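Local coordinates for protein STU0660 (Streptococcus thermophilus, PDB 3ZTH) that takes part in CRISPR-mediated bacterial immunity as a large Csn2 protein and probably binds DNA, at the interface of chains A and B. Residues are numbered along the deposited sequence; one frame, centred on the assembly and turned at random. Chains: chain A/B, STU0660.

Contact 1: the interface of chains A and B. Residues chain A 133, 135, 142; chain B 90, 92, 183, 186-187, 190.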
ATOM      1  N   ILE A 133      -6.542  -9.513 -30.529  1.00 69.68           N
ATOM      2  CA  ILE A 133      -5.623 -10.266 -29.686  1.00 69.98           C
ATOM      3  C   ILE A 133      -6.093 -11.714 -29.726  1.00 71.80           C
ATOM      4  O   ILE A 133      -6.561 -12.268 -28.727  1.00 72.30           O
ATOM      5  CB  ILE A 133      -5.645  -9.759 -28.251  1.00 68.63           C
ATOM      6  CG1 ILE A 133      -5.331  -8.260 -28.237  1.00 66.67           C
ATOM      7  CG2 ILE A 133      -4.638 -10.541 -27.423  1.00 68.08           C
ATOM      8  CD1 ILE A 133      -5.565  -7.596 -26.903  1.00 65.91           C
ATOM      9  N   LEU A 135      -5.115 -14.554 -29.275  1.00 68.54           N
ATOM     10  CA  LEU A 135      -4.321 -15.596 -28.641  1.00 64.95           C
ATOM     11  C   LEU A 135      -5.126 -16.869 -28.437  1.00 62.72           C
ATOM     12  O   LEU A 135      -5.842 -17.028 -27.452  1.00 61.22           O
ATOM     13  CB  LEU A 135      -3.723 -15.102 -27.324  1.00 63.69           C
ATOM     14  CG  LEU A 135      -2.645 -14.029 -27.522  1.00 63.58           C
ATOM     15  CD1 LEU A 135      -1.787 -13.951 -26.276  1.00 63.96           C
ATOM     16  CD2 LEU A 135      -1.766 -14.364 -28.719  1.00 62.07           C
ATOM     17  N   TYR A 142      -6.492 -17.051 -24.796  1.00 48.39           N
ATOM     18  CA  TYR A 142      -6.120 -16.000 -23.856  1.00 47.55           C
ATOM     19  C   TYR A 142      -6.883 -14.762 -24.291  1.00 47.26           C
ATOM     20  O   TYR A 142      -6.697 -14.267 -25.401  1.00 46.98           O
ATOM     21  CB  TYR A 142      -4.618 -15.727 -23.908  1.00 44.38           C
ATOM     22  CG  TYR A 142      -4.146 -14.691 -22.915  1.00 41.90           C
ATOM     23  CD1 TYR A 142      -4.358 -14.855 -21.543  1.00 41.42           C
ATOM     24  CD2 TYR A 142      -3.416 -13.582 -23.337  1.00 41.99           C
ATOM     25  CE1 TYR A 142      -3.839 -13.940 -20.613  1.00 40.20           C
ATOM     26  CE2 TYR A 142      -2.892 -12.660 -22.420  1.00 39.96           C
ATOM     27  CZ  TYR A 142      -3.103 -12.846 -21.064  1.00 40.53           C
ATOM     28  OH  TYR A 142      -2.556 -11.952 -20.169  1.00 40.96           O
TER
HETATM   29  N   MSE B  90       3.233 -11.751 -21.136  1.00 52.74           N
HETATM   30  CA  MSE B  90       1.835 -11.732 -21.553  1.00 55.19           C
HETATM   31  C   MSE B  90       0.894 -11.001 -20.603  1.00 54.26           C
HETATM   32  O   MSE B  90      -0.305 -10.880 -20.868  1.00 53.01           O
HETATM   33  CB  MSE B  90       1.349 -13.161 -21.789  1.00 59.02           C
HETATM   34  CG  MSE B  90       2.121 -13.868 -22.898  1.00 66.47           C
HETATM   35 SE   MSE B  90       1.358 -15.571 -23.399  1.00 76.30          SE
HETATM   36  CE  MSE B  90       1.945 -16.614 -21.879  1.00 71.84           C
ATOM     37  N   TYR B  92      -0.406  -7.607 -18.893  1.00 54.06           N
ATOM     38  CA  TYR B  92      -0.460  -6.220 -19.323  1.00 54.68           C
ATOM     39  C   TYR B  92       0.161  -5.279 -18.307  1.00 55.96           C
ATOM     40  O   TYR B  92      -0.524  -4.720 -17.458  1.00 56.97           O
ATOM     41  CB  TYR B  92      -1.908  -5.840 -19.614  1.00 53.99           C
ATOM     42  CG  TYR B  92      -2.466  -6.632 -20.771  1.00 54.27           C
ATOM     43  CD1 TYR B  92      -2.299  -6.191 -22.083  1.00 54.58           C
ATOM     44  CD2 TYR B  92      -3.083  -7.863 -20.565  1.00 53.86           C
ATOM     45  CE1 TYR B  92      -2.727  -6.960 -23.162  1.00 54.49           C
ATOM     46  CE2 TYR B  92      -3.514  -8.642 -21.638  1.00 53.42           C
ATOM     47  CZ  TYR B  92      -3.331  -8.186 -22.934  1.00 54.23           C
ATOM     48  OH  TYR B  92      -3.737  -8.960 -24.003  1.00 54.94           O
ATOM     49  N   LEU B 183       1.337 -19.730 -27.414  1.00 33.88           N
ATOM     50  CA  LEU B 183       0.668 -18.471 -27.075  1.00 34.69           C
ATOM     51  C   LEU B 183       1.696 -17.348 -27.076  1.00 34.44           C
ATOM     52  O   LEU B 183       1.474 -16.286 -27.660  1.00 36.60           O
ATOM     53  CB  LEU B 183       0.005 -18.560 -25.698  1.00 36.06           C
ATOM     54  CG  LEU B 183      -1.200 -19.499 -25.633  1.00 38.78           C
ATOM     55  CD1 LEU B 183      -1.650 -19.699 -24.203  1.00 37.62           C
ATOM     56  CD2 LEU B 183      -2.316 -18.907 -26.469  1.00 41.14           C
ATOM     57  N   GLU B 186       2.537 -16.356 -30.577  1.00 39.27           N
ATOM     58  CA  GLU B 186       1.495 -15.673 -31.316  1.00 43.57           C
ATOM     59  C   GLU B 186       1.502 -14.229 -30.834  1.00 44.08           C
ATOM     60  O   GLU B 186       1.361 -13.292 -31.623  1.00 42.87           O
ATOM     61  CB  GLU B 186       0.129 -16.310 -31.071  1.00 45.87           C
ATOM     62  CG  GLU B 186      -0.830 -16.048 -32.228  1.00 53.92           C
ATOM     63  CD  GLU B 186      -2.264 -16.455 -31.937  1.00 58.29           C
ATOM     64  OE1 GLU B 186      -2.475 -17.559 -31.375  1.00 61.04           O
ATOM     65  OE2 GLU B 186      -3.178 -15.671 -32.290  1.00 57.43           O
HETATM   66  N   MSE B 187       1.682 -14.054 -29.531  1.00 44.80           N
HETATM   67  CA  MSE B 187       1.738 -12.723 -28.952  1.00 47.49           C
HETATM   68  C   MSE B 187       2.863 -11.972 -29.666  1.00 45.28           C
HETATM   69  O   MSE B 187       2.676 -10.877 -30.200  1.00 45.40           O
HETATM   70  CB  MSE B 187       2.033 -12.825 -27.452  1.00 54.57           C
HETATM   71  CG  MSE B 187       2.120 -11.490 -26.718  1.00 65.49           C
HETATM   72 SE   MSE B 187       0.492 -10.420 -26.823  1.00 82.45          SE
HETATM   73  CE  MSE B 187      -0.459 -11.190 -25.316  1.00 77.90           C
ATOM     74  N   HIS B 190       2.061 -10.861 -33.197  1.00 38.45           N
ATOM     75  CA  HIS B 190       1.251  -9.653 -33.225  1.00 40.02           C
ATOM     76  C   HIS B 190       2.129  -8.417 -33.073  1.00 41.62           C
ATOM     77  O   HIS B 190       2.085  -7.491 -33.891  1.00 41.90           O
ATOM     78  CB  HIS B 190       0.223  -9.676 -32.095  1.00 40.61           C
ATOM     79  CG  HIS B 190      -0.912 -10.625 -32.319  1.00 43.82           C
ATOM     80  ND1 HIS B 190      -1.897 -10.839 -31.379  1.00 45.53           N
ATOM     81  CD2 HIS B 190      -1.218 -11.422 -33.371  1.00 46.35           C
ATOM     82  CE1 HIS B 190      -2.759 -11.728 -31.840  1.00 45.75           C
ATOM     83  NE2 HIS B 190      -2.370 -12.099 -33.046  1.00 46.34           N
TER
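A:Leu135 and A:Tyr142, from the β-hairpin region of one Csn2 subunit, pack against helix 177-193 and the loop residue B:Met90 of the other. The apolar part centres on A:Leu135. CD1 lies 3.2 Å from CE of selenomethionine B:Met187, tighter than usual for two methyl groups and of doubtful exact value; the two side chains cross at about a right angle. The CG of B:Met187 is anti to its backbone N (chi1 180°), and bends at chi2 and chi3 swing the terminal methyl toward A:Leu135 and the ring of A:Tyr142. The other branch, CD2, lies over the B:Glu186 to B:Met187 step, 3.6 Å from CB of B:Glu186. The extended chain of B:Glu186 runs past A:Leu135 in the opposite direction, bringing its carboxylate alongside the A:Leu135 backbone without a bond. CD2 of B:Leu183 lies alongside A:Leu135, 4.1 Å from its CB. B:His190 touches through ring CE1, 3.9 Å from CA of A:Ile133. A:Ile133 also meets B:Tyr92 tip to tip, with CD1 3.7 Å from the phenol OH.

Polar bonding across this patch comes from A:Tyr142. Its phenol OH donates to the backbone O of B:Met90 at 2.6 Å, approaching from above the carbonyl plane (41° out of it) with a C=O...donor angle of 138°. Ring carbon CE2 of B:Tyr92 lies 3.7 Å from the same A:Tyr142 OH, placing an aromatic ring beside the bonded hydroxyl.

Contact 2: the interface of chains A and B. Residues chain A 165, 175, 179, 182-183; chain B 137-138, 140.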
ATOM      1  N   ILE A 165     -25.558  28.752  -9.028  1.00 43.59           N
ATOM      2  CA  ILE A 165     -26.494  29.844  -8.848  1.00 45.73           C
ATOM      3  C   ILE A 165     -26.829  30.294 -10.262  1.00 48.89           C
ATOM      4  O   ILE A 165     -26.021  30.955 -10.924  1.00 49.62           O
ATOM      5  CB  ILE A 165     -25.866  31.009  -8.064  1.00 42.96           C
ATOM      6  CG1 ILE A 165     -25.467  30.534  -6.666  1.00 41.84           C
ATOM      7  CG2 ILE A 165     -26.864  32.158  -7.971  1.00 42.45           C
ATOM      8  CD1 ILE A 165     -24.894  31.611  -5.784  1.00 38.40           C
ATOM      9  N   VAL A 175     -20.800  28.925  -0.821  1.00 37.04           N
ATOM     10  CA  VAL A 175     -22.243  28.823  -0.697  1.00 34.51           C
ATOM     11  C   VAL A 175     -22.545  29.388   0.681  1.00 35.01           C
ATOM     12  O   VAL A 175     -21.826  29.111   1.637  1.00 34.89           O
ATOM     13  CB  VAL A 175     -22.709  27.348  -0.756  1.00 34.10           C
ATOM     14  CG1 VAL A 175     -24.160  27.231  -0.321  1.00 33.72           C
ATOM     15  CG2 VAL A 175     -22.545  26.805  -2.167  1.00 32.51           C
ATOM     16  N   ASP A 179     -27.400  28.309   3.604  1.00 35.24           N
ATOM     17  CA  ASP A 179     -27.756  27.455   2.466  1.00 34.69           C
ATOM     18  C   ASP A 179     -27.106  26.090   2.602  1.00 33.99           C
ATOM     19  O   ASP A 179     -27.695  25.075   2.212  1.00 34.18           O
ATOM     20  CB  ASP A 179     -27.323  28.066   1.132  1.00 38.19           C
ATOM     21  CG  ASP A 179     -28.157  29.272   0.737  1.00 41.83           C
ATOM     22  OD1 ASP A 179     -29.403  29.207   0.833  1.00 41.05           O
ATOM     23  OD2 ASP A 179     -27.559  30.283   0.315  1.00 45.75           O
ATOM     24  N   SER A 182     -29.296  24.188   4.856  1.00 30.42           N
ATOM     25  CA  SER A 182     -30.561  23.913   4.187  1.00 31.28           C
ATOM     26  C   SER A 182     -30.447  22.787   3.165  1.00 31.38           C
ATOM     27  O   SER A 182     -31.277  21.868   3.143  1.00 30.99           O
ATOM     28  CB  SER A 182     -31.077  25.178   3.514  1.00 29.94           C
ATOM     29  OG  SER A 182     -31.304  26.178   4.485  1.00 30.57           O
ATOM     30  N   LEU A 183     -29.424  22.853   2.318  1.00 31.03           N
ATOM     31  CA  LEU A 183     -29.225  21.811   1.318  1.00 31.80           C
ATOM     32  C   LEU A 183     -29.041  20.468   2.020  1.00 33.30           C
ATOM     33  O   LEU A 183     -29.616  19.456   1.608  1.00 31.95           O
ATOM     34  CB  LEU A 183     -28.005  22.129   0.453  1.00 31.49           C
ATOM     35  CG  LEU A 183     -28.232  23.269  -0.542  1.00 32.48           C
ATOM     36  CD1 LEU A 183     -26.917  23.658  -1.198  1.00 32.71           C
ATOM     37  CD2 LEU A 183     -29.259  22.839  -1.591  1.00 29.65           C
TER
ATOM     38  N   CYS B 137     -32.007  25.687  -2.566  1.00 48.24           N
ATOM     39  CA  CYS B 137     -32.203  26.525  -1.396  1.00 49.07           C
ATOM     40  C   CYS B 137     -31.692  27.893  -1.803  1.00 48.78           C
ATOM     41  O   CYS B 137     -30.570  28.015  -2.288  1.00 49.64           O
ATOM     42  CB  CYS B 137     -31.408  25.957  -0.222  1.00 50.29           C
ATOM     43  SG  CYS B 137     -31.946  24.270   0.250  1.00 56.76           S
ATOM     44  N   GLY B 138     -32.512  28.922  -1.628  1.00 47.98           N
ATOM     45  CA  GLY B 138     -32.084  30.242  -2.044  1.00 50.54           C
ATOM     46  C   GLY B 138     -31.884  30.192  -3.549  1.00 52.03           C
ATOM     47  O   GLY B 138     -32.773  29.734  -4.274  1.00 52.32           O
ATOM     48  N   VAL B 140     -29.222  28.651  -4.747  1.00 50.85           N
ATOM     49  CA  VAL B 140     -28.302  27.541  -4.908  1.00 50.07           C
ATOM     50  C   VAL B 140     -28.993  26.253  -5.306  1.00 49.85           C
ATOM     51  O   VAL B 140     -30.058  25.918  -4.795  1.00 49.85           O
ATOM     52  CB  VAL B 140     -27.511  27.287  -3.623  1.00 49.33           C
ATOM     53  CG1 VAL B 140     -26.384  26.309  -3.897  1.00 48.57           C
ATOM     54  CG2 VAL B 140     -26.963  28.594  -3.094  1.00 51.99           C
TER
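The tip of a Csn2 β-hairpin in chain B, whose arms are strands 136-137 and 140-146, docks on the first turns of helix 177-192 of chain A and beside the end of strand 159-165. B:Cys137 and B:Val140 stand on the two arms of the hairpin, with B:Gly138 in the turn between them; the glycine takes a positive phi (63°).

B:Cys137 supplies the contact with the face of the helix. Its sulfur, beside the backbone N (chi1 -62°), reaches the helix between A:Ser182 and A:Leu183. SG lies 3.5 Å from CB of A:Ser182, so the serine is touched through its methylene rather than through its hydroxyl. The same sulfur is 3.6 Å from CD2 of A:Leu183 and also lies close to that residue's backbone N, and it therefore packs against both side chain and main chain of the helix.

B:Val140 splits its two methyls between different neighbours. CG1, anti to the backbone N (chi1 -169°), meets CD1 of A:Leu183 at 3.8 Å, the two side chains crossing at about a right angle. A:Leu183 is thus forked, one branch to the cysteine and the other to the valine. CG2 of B:Val140 turns toward A:Asp179, 3.9 Å from the carboxylate OD2, and toward A:Val175, whose CG1 is 4.2 Å away. On the strand side, A:Ile165 pairs with B:Val140 in an antiparallel β-bridge, and CG1 of the isoleucine comes within 4.3 Å of B:Val140 CG2.

A:Asp179 offers this hairpin no bond. Its OD1 faces the backbone O of B:Cys137 at 3.5 Å, an oxygen-to-oxygen approach that is probably mildly unfavourable. Its place in the first turn of the helix may help to stabilise the carboxylate.

Contact 1 and contact 2 lie about 55 Å apart, at the two ends of the central region where the long helices of the chains run side by side. Contact 2 involves the same hairpin and helix as contact 1 with the chains exchanged, so it adjoins the twin of contact 1. Leu183 serves on the helix side of both, whereas the hairpin residues differ. Each subunit thus reaches across to the body of its neighbour. This reciprocal clasp would be consistent with a two-fold pair as a building block of the deposited four-chain assembly, though the structure alone does not show which assembly forms in solution.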